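Local coordinates for protein putative adhesin (Bacteroides thetaiotaomicron, PDB 4QDG) that probably serves as a lipid-anchored outer-membrane component of a fimbrillin-type pilus and binds magnesium ions, at residues A[151-156]-A[277-282]; A[196-201]-A[218-223]; A[254-259]-A[271-276]. All coordinates share one frame; numbering follows the deposited sequence.

Contact 1 (A[151-156]-A[277-282]). With MG (magnesium ion), chain D.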
loop_
_atom_site.group_PDB
_atom_site.type_symbol
_atom_site.label_atom_id
_atom_site.label_comp_id
_atom_site.label_asym_id
_atom_site.label_seq_id
_atom_site.Cartn_x
_atom_site.Cartn_y
_atom_site.Cartn_z
ATOM N N ASN A 151 -0.646 0.216 -2.604
ATOM C CA ASN A 151 -0.403 -0.739 -3.670
ATOM C C ASN A 151 -0.583 -0.120 -5.030
ATOM O O ASN A 151 -1.371 0.805 -5.204
ATOM C CB ASN A 151 -1.387 -1.921 -3.538
ATOM C CG ASN A 151 -1.154 -2.763 -2.326
ATOM O OD1 ASN A 151 -0.256 -3.615 -2.284
ATOM N ND2 ASN A 151 -1.901 -2.481 -1.292
ATOM N N ASN A 152 0.129 -0.655 -5.994
ATOM C CA ASN A 152 0.002 -0.276 -7.396
ATOM C C ASN A 152 -0.326 -1.541 -8.154
ATOM O O ASN A 152 0.360 -2.542 -7.985
ATOM C CB ASN A 152 1.265 0.424 -7.963
ATOM C CG ASN A 152 0.999 1.013 -9.337
ATOM O OD1 ASN A 152 0.328 2.026 -9.461
ATOM N ND2 ASN A 152 1.391 0.312 -10.404
ATOM N N ILE A 153 -1.428 -1.518 -8.906
ATOM C CA ILE A 153 -1.888 -2.661 -9.694
ATOM C C ILE A 153 -1.929 -2.230 -11.171
ATOM O O ILE A 153 -2.630 -1.288 -11.510
ATOM C CB ILE A 153 -3.264 -3.201 -9.179
ATOM C CG1 ILE A 153 -3.135 -3.693 -7.737
ATOM C CG2 ILE A 153 -3.784 -4.353 -10.066
ATOM C CD1 ILE A 153 -4.148 -3.230 -6.779
ATOM N N ARG A 154 -1.122 -2.895 -11.999
ATOM C CA ARG A 154 -1.077 -2.669 -13.434
ATOM C C ARG A 154 -1.876 -3.797 -14.096
ATOM O O ARG A 154 -1.509 -4.957 -14.000
ATOM C CB ARG A 154 0.371 -2.570 -13.967
ATOM C CG ARG A 154 0.504 -2.376 -15.501
ATOM C CD ARG A 154 1.980 -2.295 -15.878
ATOM N NE ARG A 154 2.254 -2.198 -17.317
ATOM C CZ ARG A 154 2.444 -1.065 -17.995
ATOM N NH1 ARG A 154 2.309 0.113 -17.392
ATOM N NH2 ARG A 154 2.752 -1.099 -19.287
ATOM N N VAL A 155 -3.000 -3.433 -14.738
ATOM C CA VAL A 155 -3.882 -4.357 -15.427
ATOM C C VAL A 155 -3.577 -4.283 -16.898
ATOM O O VAL A 155 -3.621 -3.203 -17.471
ATOM C CB VAL A 155 -5.378 -4.069 -15.111
ATOM C CG1 VAL A 155 -6.281 -5.079 -15.807
ATOM C CG2 VAL A 155 -5.626 -4.083 -13.588
ATOM N N VAL A 156 -3.279 -5.435 -17.526
ATOM C CA VAL A 156 -2.965 -5.510 -18.945
ATOM C C VAL A 156 -3.996 -6.382 -19.683
ATOM O O VAL A 156 -4.379 -7.440 -19.193
ATOM C CB VAL A 156 -1.511 -5.993 -19.180
ATOM C CG1 VAL A 156 -1.221 -6.250 -20.665
ATOM C CG2 VAL A 156 -0.503 -4.989 -18.618
ATOM N N SER A 277 3.858 -4.733 -3.028
ATOM C CA SER A 277 3.131 -3.478 -3.265
ATOM C C SER A 277 3.044 -3.117 -4.773
ATOM O O SER A 277 2.355 -2.165 -5.142
ATOM C CB SER A 277 3.794 -2.342 -2.490
ATOM O OG SER A 277 5.115 -2.122 -2.970
ATOM N N GLU A 278 3.765 -3.855 -5.616
ATOM C CA GLU A 278 3.820 -3.647 -7.055
ATOM C C GLU A 278 3.261 -4.875 -7.699
ATOM O O GLU A 278 3.844 -5.940 -7.574
ATOM C CB GLU A 278 5.257 -3.321 -7.534
ATOM C CG GLU A 278 5.796 -1.968 -7.063
ATOM C CD GLU A 278 5.132 -0.696 -7.576
ATOM O OE1 GLU A 278 4.518 -0.734 -8.667
ATOM O OE2 GLU A 278 5.261 0.354 -6.900
ATOM N N TRP A 279 2.055 -4.754 -8.280
ATOM C CA TRP A 279 1.321 -5.866 -8.875
ATOM C C TRP A 279 1.075 -5.654 -10.341
ATOM O O TRP A 279 0.849 -4.520 -10.777
ATOM C CB TRP A 279 -0.039 -6.004 -8.174
ATOM C CG TRP A 279 0.016 -6.097 -6.673
ATOM C CD1 TRP A 279 -0.105 -5.070 -5.783
ATOM C CD2 TRP A 279 0.093 -7.297 -5.894
ATOM N NE1 TRP A 279 -0.053 -5.548 -4.497
ATOM C CE2 TRP A 279 0.059 -6.914 -4.532
ATOM C CE3 TRP A 279 0.244 -8.662 -6.215
ATOM C CZ2 TRP A 279 0.125 -7.849 -3.488
ATOM C CZ3 TRP A 279 0.316 -9.587 -5.181
ATOM C CH2 TRP A 279 0.261 -9.175 -3.836
ATOM N N SER A 280 1.050 -6.745 -11.107
ATOM C CA SER A 280 0.729 -6.678 -12.528
ATOM C C SER A 280 -0.094 -7.883 -12.899
ATOM O O SER A 280 0.129 -8.981 -12.370
ATOM C CB SER A 280 1.961 -6.512 -13.415
ATOM O OG SER A 280 2.812 -7.640 -13.426
HETATM N N MSE A 281 -1.129 -7.660 -13.706
HETATM C CA MSE A 281 -2.027 -8.740 -14.098
HETATM C C MSE A 281 -2.336 -8.667 -15.575
HETATM O O MSE A 281 -2.857 -7.659 -16.045
HETATM C CB MSE A 281 -3.323 -8.694 -13.297
HETATM C CG MSE A 281 -3.134 -8.716 -11.802
HETATM SE SE MSE A 281 -4.871 -8.535 -10.929
HETATM C CE MSE A 281 -5.496 -10.392 -11.137
ATOM N N ILE A 282 -2.037 -9.743 -16.295
ATOM C CA ILE A 282 -2.296 -9.815 -17.731
ATOM C C ILE A 282 -3.479 -10.743 -17.972
ATOM O O ILE A 282 -3.439 -11.910 -17.583
ATOM C CB ILE A 282 -1.059 -10.241 -18.568
ATOM C CG1 ILE A 282 0.158 -9.325 -18.257
ATOM C CG2 ILE A 282 -1.410 -10.223 -20.062
ATOM C CD1 ILE A 282 1.460 -9.828 -18.783
HETATM MG MG MG D . 0.823 -4.680 -0.520
HETATM O O HOH W 1 2.600 -2.191 -10.529
HETATM O O HOH W 2 1.585 -2.859 0.349
#

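Contact 2 (A[196-201]-A[218-223])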
loop_
_atom_site.group_PDB
_atom_site.type_symbol
_atom_site.label_atom_id
_atom_site.label_comp_id
_atom_site.label_asym_id
_atom_site.label_seq_id
_atom_site.Cartn_x
_atom_site.Cartn_y
_atom_site.Cartn_z
ATOM N N THR A 196 -10.081 4.439 -9.883
ATOM C CA THR A 196 -9.979 4.454 -11.343
ATOM C C THR A 196 -8.488 4.652 -11.699
ATOM O O THR A 196 -7.706 5.035 -10.826
ATOM C CB THR A 196 -10.934 5.468 -11.988
ATOM O OG1 THR A 196 -10.620 6.778 -11.533
ATOM C CG2 THR A 196 -12.435 5.123 -11.744
ATOM N N PRO A 197 -8.047 4.354 -12.935
ATOM C CA PRO A 197 -6.603 4.466 -13.237
ATOM C C PRO A 197 -6.022 5.882 -13.208
ATOM O O PRO A 197 -6.662 6.853 -13.627
ATOM C CB PRO A 197 -6.508 3.901 -14.650
ATOM C CG PRO A 197 -7.730 3.015 -14.791
ATOM C CD PRO A 197 -8.783 3.793 -14.090
ATOM N N TRP A 198 -4.796 5.978 -12.699
ATOM C CA TRP A 198 -3.991 7.194 -12.651
ATOM C C TRP A 198 -3.193 7.295 -13.977
ATOM O O TRP A 198 -2.735 8.366 -14.345
ATOM C CB TRP A 198 -3.069 7.239 -11.401
ATOM C CG TRP A 198 -2.031 6.158 -11.307
ATOM C CD1 TRP A 198 -2.139 4.986 -10.622
ATOM C CD2 TRP A 198 -0.707 6.173 -11.867
ATOM N NE1 TRP A 198 -0.956 4.298 -10.675
ATOM C CE2 TRP A 198 -0.073 4.977 -11.470
ATOM C CE3 TRP A 198 0.030 7.110 -12.616
ATOM C CZ2 TRP A 198 1.237 4.651 -11.860
ATOM C CZ3 TRP A 198 1.330 6.791 -12.992
ATOM C CH2 TRP A 198 1.912 5.561 -12.635
ATOM N N ALA A 199 -3.042 6.170 -14.680
ATOM C CA ALA A 199 -2.392 6.025 -15.983
ATOM C C ALA A 199 -3.086 4.923 -16.760
ATOM O O ALA A 199 -3.522 3.936 -16.175
ATOM C CB ALA A 199 -0.915 5.718 -15.819
ATOM N N GLN A 200 -3.236 5.119 -18.063
ATOM C CA GLN A 200 -3.885 4.192 -18.993
ATOM C C GLN A 200 -3.346 4.477 -20.395
ATOM O O GLN A 200 -3.079 5.627 -20.727
ATOM C CB GLN A 200 -5.415 4.363 -18.926
ATOM C CG GLN A 200 -6.233 3.424 -19.822
ATOM C CD GLN A 200 -7.702 3.475 -19.523
ATOM O OE1 GLN A 200 -8.129 3.884 -18.443
ATOM N NE2 GLN A 200 -8.511 3.007 -20.464
ATOM N N GLY A 201 -3.169 3.435 -21.180
ATOM C CA GLY A 201 -2.649 3.561 -22.531
ATOM C C GLY A 201 -2.387 2.230 -23.187
ATOM O O GLY A 201 -2.991 1.207 -22.843
ATOM N N TYR A 218 -3.196 -1.095 -21.179
ATOM C CA TYR A 218 -2.828 -1.154 -19.765
ATOM C C TYR A 218 -3.533 -0.063 -19.010
ATOM O O TYR A 218 -3.866 0.964 -19.596
ATOM C CB TYR A 218 -1.293 -1.071 -19.540
ATOM C CG TYR A 218 -0.721 0.323 -19.677
ATOM C CD1 TYR A 218 -0.693 1.196 -18.591
ATOM C CD2 TYR A 218 -0.200 0.765 -20.884
ATOM C CE1 TYR A 218 -0.198 2.496 -18.719
ATOM C CE2 TYR A 218 0.299 2.066 -21.026
ATOM C CZ TYR A 218 0.289 2.928 -19.941
ATOM O OH TYR A 218 0.769 4.205 -20.078
ATOM N N ALA A 219 -3.731 -0.291 -17.708
ATOM C CA ALA A 219 -4.255 0.634 -16.722
ATOM C C ALA A 219 -3.500 0.444 -15.392
ATOM O O ALA A 219 -3.334 -0.680 -14.919
ATOM C CB ALA A 219 -5.737 0.420 -16.510
ATOM N N GLU A 220 -3.033 1.548 -14.808
ATOM C CA GLU A 220 -2.364 1.539 -13.524
ATOM C C GLU A 220 -3.325 2.091 -12.479
ATOM O O GLU A 220 -3.828 3.203 -12.641
ATOM C CB GLU A 220 -1.078 2.340 -13.580
ATOM C CG GLU A 220 -0.133 1.879 -14.678
ATOM C CD GLU A 220 1.224 1.368 -14.234
ATOM O OE1 GLU A 220 1.395 1.041 -13.040
ATOM O OE2 GLU A 220 2.126 1.308 -15.095
ATOM N N LEU A 221 -3.607 1.309 -11.429
ATOM C CA LEU A 221 -4.505 1.733 -10.356
ATOM C C LEU A 221 -3.736 1.713 -9.035
ATOM O O LEU A 221 -2.966 0.796 -8.777
ATOM C CB LEU A 221 -5.746 0.813 -10.289
ATOM C CG LEU A 221 -6.667 0.806 -11.482
ATOM C CD1 LEU A 221 -6.540 -0.508 -12.227
ATOM C CD2 LEU A 221 -8.087 1.043 -11.030
ATOM N N SER A 222 -3.915 2.740 -8.227
ATOM C CA SER A 222 -3.213 2.955 -6.968
ATOM C C SER A 222 -4.242 2.866 -5.826
ATOM O O SER A 222 -5.235 3.575 -5.846
ATOM C CB SER A 222 -2.509 4.317 -7.018
ATOM O OG SER A 222 -1.886 4.643 -5.796
ATOM N N THR A 223 -4.054 1.930 -4.891
ATOM C CA THR A 223 -5.063 1.696 -3.849
ATOM C C THR A 223 -4.465 1.704 -2.453
ATOM O O THR A 223 -3.244 1.683 -2.273
ATOM C CB THR A 223 -5.770 0.316 -4.073
ATOM O OG1 THR A 223 -4.903 -0.749 -3.670
ATOM C CG2 THR A 223 -6.259 0.080 -5.538
HETATM O O HOH W 3 -5.579 4.990 -9.123
#

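Contact 3 (A[254-259]-A[271-276]). With MG (magnesium ion), chain D.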
loop_
_atom_site.group_PDB
_atom_site.type_symbol
_atom_site.label_atom_id
_atom_site.label_comp_id
_atom_site.label_asym_id
_atom_site.label_seq_id
_atom_site.Cartn_x
_atom_site.Cartn_y
_atom_site.Cartn_z
ATOM N N ASN A 254 -8.487 -12.904 -4.020
ATOM C CA ASN A 254 -8.476 -14.330 -4.345
ATOM C C ASN A 254 -7.567 -14.647 -5.526
ATOM O O ASN A 254 -6.853 -15.644 -5.488
ATOM C CB ASN A 254 -9.891 -14.814 -4.675
ATOM C CG ASN A 254 -10.831 -14.830 -3.499
ATOM O OD1 ASN A 254 -10.586 -14.241 -2.439
ATOM N ND2 ASN A 254 -11.969 -15.451 -3.692
ATOM N N TYR A 255 -7.588 -13.788 -6.554
ATOM C CA TYR A 255 -6.788 -13.947 -7.767
ATOM C C TYR A 255 -5.326 -13.719 -7.437
ATOM O O TYR A 255 -4.530 -14.549 -7.814
ATOM C CB TYR A 255 -7.301 -13.018 -8.894
ATOM C CG TYR A 255 -8.373 -13.675 -9.734
ATOM C CD1 TYR A 255 -9.622 -13.982 -9.191
ATOM C CD2 TYR A 255 -8.105 -14.100 -11.032
ATOM C CE1 TYR A 255 -10.591 -14.658 -9.935
ATOM C CE2 TYR A 255 -9.050 -14.813 -11.770
ATOM C CZ TYR A 255 -10.304 -15.067 -11.226
ATOM O OH TYR A 255 -11.260 -15.716 -11.973
ATOM N N LEU A 256 -4.996 -12.730 -6.593
ATOM C CA LEU A 256 -3.583 -12.483 -6.229
ATOM C C LEU A 256 -3.026 -13.609 -5.373
ATOM O O LEU A 256 -1.852 -13.937 -5.483
ATOM C CB LEU A 256 -3.367 -11.134 -5.502
ATOM C CG LEU A 256 -3.834 -9.867 -6.207
ATOM C CD1 LEU A 256 -3.681 -8.680 -5.287
ATOM C CD2 LEU A 256 -3.095 -9.645 -7.509
ATOM N N LEU A 257 -3.877 -14.185 -4.515
ATOM C CA LEU A 257 -3.492 -15.271 -3.633
ATOM C C LEU A 257 -3.282 -16.561 -4.450
ATOM O O LEU A 257 -2.648 -17.463 -3.927
ATOM C CB LEU A 257 -4.525 -15.463 -2.489
ATOM C CG LEU A 257 -4.606 -14.344 -1.414
ATOM C CD1 LEU A 257 -5.753 -14.607 -0.428
ATOM C CD2 LEU A 257 -3.278 -14.153 -0.667
HETATM N N MSE A 258 -3.734 -16.626 -5.739
HETATM C CA MSE A 258 -3.431 -17.800 -6.588
HETATM C C MSE A 258 -1.929 -17.767 -6.954
HETATM O O MSE A 258 -1.343 -18.819 -7.179
HETATM C CB MSE A 258 -4.293 -17.898 -7.863
HETATM C CG MSE A 258 -5.762 -18.114 -7.621
HETATM SE SE MSE A 258 -6.786 -17.683 -9.276
HETATM C CE MSE A 258 -8.676 -17.810 -8.473
ATOM N N LEU A 259 -1.304 -16.560 -6.955
ATOM C CA LEU A 259 0.128 -16.455 -7.174
ATOM C C LEU A 259 0.859 -16.944 -5.901
ATOM O O LEU A 259 1.845 -17.668 -6.001
ATOM C CB LEU A 259 0.548 -15.013 -7.538
ATOM C CG LEU A 259 2.070 -14.780 -7.681
ATOM C CD1 LEU A 259 2.589 -15.463 -8.933
ATOM C CD2 LEU A 259 2.391 -13.301 -7.755
ATOM N N GLU A 271 0.606 -11.334 4.952
ATOM C CA GLU A 271 2.034 -10.977 4.796
ATOM C C GLU A 271 2.385 -10.763 3.331
ATOM O O GLU A 271 3.100 -9.817 3.007
ATOM C CB GLU A 271 2.943 -12.051 5.405
ATOM C CG GLU A 271 4.430 -11.770 5.213
ATOM C CD GLU A 271 5.390 -12.668 5.971
ATOM O OE1 GLU A 271 4.930 -13.639 6.607
ATOM O OE2 GLU A 271 6.611 -12.402 5.925
ATOM N N PHE A 272 1.912 -11.662 2.462
ATOM C CA PHE A 272 2.077 -11.601 1.005
ATOM C C PHE A 272 1.397 -10.323 0.474
ATOM O O PHE A 272 2.009 -9.570 -0.305
ATOM C CB PHE A 272 1.468 -12.879 0.359
ATOM C CG PHE A 272 1.404 -12.874 -1.146
ATOM C CD1 PHE A 272 2.553 -13.063 -1.908
ATOM C CD2 PHE A 272 0.197 -12.647 -1.807
ATOM C CE1 PHE A 272 2.498 -13.036 -3.309
ATOM C CE2 PHE A 272 0.142 -12.624 -3.199
ATOM C CZ PHE A 272 1.293 -12.833 -3.939
ATOM N N LEU A 273 0.151 -10.062 0.922
ATOM C CA LEU A 273 -0.579 -8.862 0.479
ATOM C C LEU A 273 0.067 -7.572 0.983
ATOM O O LEU A 273 -0.077 -6.536 0.321
ATOM C CB LEU A 273 -2.040 -8.898 0.894
ATOM C CG LEU A 273 -2.885 -10.037 0.319
ATOM C CD1 LEU A 273 -4.196 -10.153 1.090
ATOM C CD2 LEU A 273 -3.128 -9.842 -1.202
ATOM N N ASP A 274 0.789 -7.634 2.146
ATOM C CA ASP A 274 1.490 -6.459 2.672
ATOM C C ASP A 274 2.891 -6.333 2.105
ATOM O O ASP A 274 3.265 -5.226 1.746
ATOM C CB ASP A 274 1.562 -6.446 4.202
ATOM C CG ASP A 274 0.242 -6.470 4.923
ATOM O OD1 ASP A 274 -0.687 -5.791 4.463
ATOM O OD2 ASP A 274 0.161 -7.128 6.000
ATOM N N ARG A 275 3.660 -7.432 1.998
ATOM C CA ARG A 275 5.047 -7.367 1.482
ATOM C C ARG A 275 5.119 -6.933 0.008
ATOM O O ARG A 275 6.047 -6.246 -0.372
ATOM C CB ARG A 275 5.781 -8.706 1.629
ATOM C CG ARG A 275 6.246 -9.004 3.029
ATOM C CD ARG A 275 7.172 -10.206 3.003
ATOM N NE ARG A 275 7.603 -10.566 4.348
ATOM C CZ ARG A 275 8.670 -10.060 4.969
ATOM N NH1 ARG A 275 9.463 -9.189 4.346
ATOM N NH2 ARG A 275 8.968 -10.442 6.204
ATOM N N GLU A 276 4.175 -7.374 -0.804
ATOM C CA GLU A 276 4.155 -7.006 -2.200
ATOM C C GLU A 276 3.299 -5.763 -2.394
ATOM O O GLU A 276 2.156 -5.730 -1.950
ATOM C CB GLU A 276 3.662 -8.160 -3.098
ATOM C CG GLU A 276 3.766 -7.830 -4.587
ATOM C CD GLU A 276 5.171 -7.497 -5.044
ATOM O OE1 GLU A 276 5.917 -8.441 -5.395
ATOM O OE2 GLU A 276 5.534 -6.297 -5.030
HETATM MG MG MG D . 0.823 -4.680 -0.520
HETATM O O HOH W 2 1.585 -2.859 0.349
#

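Contact 1 (A[151-156]-A[277-282])
N152 to V156 run alongside E278 to I282 as a parallel strand pair, their axes 4.5 Å apart at closest approach and inclined by 16°. N152 pairs with E278, and the register holds to V156 and I282. Backbone bonds alternate between the strands. N152 N donates to S277 O, W279 N to N152 O, R154 N to W279 O, M281 N to R154 O, and V156 N to M281 O. S280 CA adds a CA-H...O contact to R154 O at 3.2 Å. Strand 140-159 also pairs antiparallel with strand 213-223, so it is an inner strand. I153 and V155 touch I174 and F172 of a second sheet, consistent with a beta-sandwich domain of the transthyretin clan. I153, V155, W279 and M281 share this face. With CG beside its backbone N (chi1 -67°), the N151 side chain runs next to W279. Its OD1 accepts W279 NE1-H at 2.9 Å. The bond is nearly straight (169°) and lies in the indole plane, but NE1 stands above the amide plane. The same OD1 binds magnesium at 2.3 Å, while ND2 donates to S224 O, which fixes the amide's orientation. I153 CG1 packs 3.9 Å from W279 CD1. On the opposite face, N152 CB meets E278 OE1 at 3.5 Å, and N152 ND2 donates to water 1, with E220 as outside partner. Further along, V156 CB lies 3.8 Å from I282 CG1.

Contact 2 (A[196-201]-A[218-223])
A199 to G201 pair antiparallel with Y218 to E220 at the open end of the hairpin formed by strands 199-207 and 213-223. G201 and Y218 exchange both backbone bonds, as a hydrogen-bonded pair. A199 O accepts E220 N at 2.8 Å. W198 N also donates to E220 O at 2.9 Å. Water 3 then bridges T196 O and S222 N. E220 CB lies over one face of the W198 indole, 3.3 Å above its plane and toward the rim; A199 CB lies over the same face. The polar ends look beyond the hairpin: W198 NE1 bonds to N152 OD1, and the E220 carboxylate turns to N152 and, tentatively, to R154 in one of its two modelled conformers. The Y218 ring lies flat against the Q200-G201 peptide; G201 has no side chain to hinder it. G201 N sits over the ring centre, 3.6 Å above the plane. On the other face of the strands, P197 CG packs 3.7 Å from A219 CB, next to F172. Residues 196-198 thus carry the chain from strand 193-195 of one sheet into a beta hairpin of the other, a crossing between layers consistent with a beta sandwich.

Contact 3 (A[254-259]-A[271-276])
F272 reaches from one helix to another that runs almost perpendicular to it, the axes 94° apart and 10.6 Å at closest approach. The ring meets backbone as well as side chains: F272 CE2 lies 3.3 Å from L256 O, a carbonyl that also accepts L259 N within its own helix. F272 CG is anti to the backbone N (chi1 172°), which directs it toward helix 252-263. L259 CD2 comes to the ring edge in its plane, 4.0 Å from F272 CZ, its side chain roughly perpendicular to that of F272. The L257 and F272 side chains run antiparallel past one another, with L257 CD2 4.0 Å from F272 CD2. L273 adds a looser apolar contact, its CD2 4.3 Å from L256 CD1. Helix 252-263 rests in turn on strands 278-285 and 295-298, through L256 and L259. Within the second helix R275 NE bonds to E271 OE2 at 2.6 Å, a salt bridge spanning one helical turn. E276 is the first residue to leave helical geometry. Its carbonyl O and that of L273 each bind magnesium at 2.2 Å, with water 2 and the side-chain OD1 of N151 as further ligands. This is a cation site at a helix C-terminus, where two main-chain carbonyls supply half of the observed ligands.

Contact 1 lies between the other two, its centre 9 Å from that of contact 2 and 11 Å from that of contact 3. Contacts 2 and 3 do not touch; their nearest atoms are about 8 Å apart. E220 joins contact 2 to contact 1: its OE1 lies 2.7 Å from N152 ND2, a probable hydrogen bond. Magnesium ties contact 1 to contact 3, through one side-chain oxygen of 151-156 and two carbonyls of 271-276. Beside the metal, W279 CH2 packs 3.5 Å from F272 CE2. Contact 2 is farther off, with the S222 side chain about 11 Å from this magnesium.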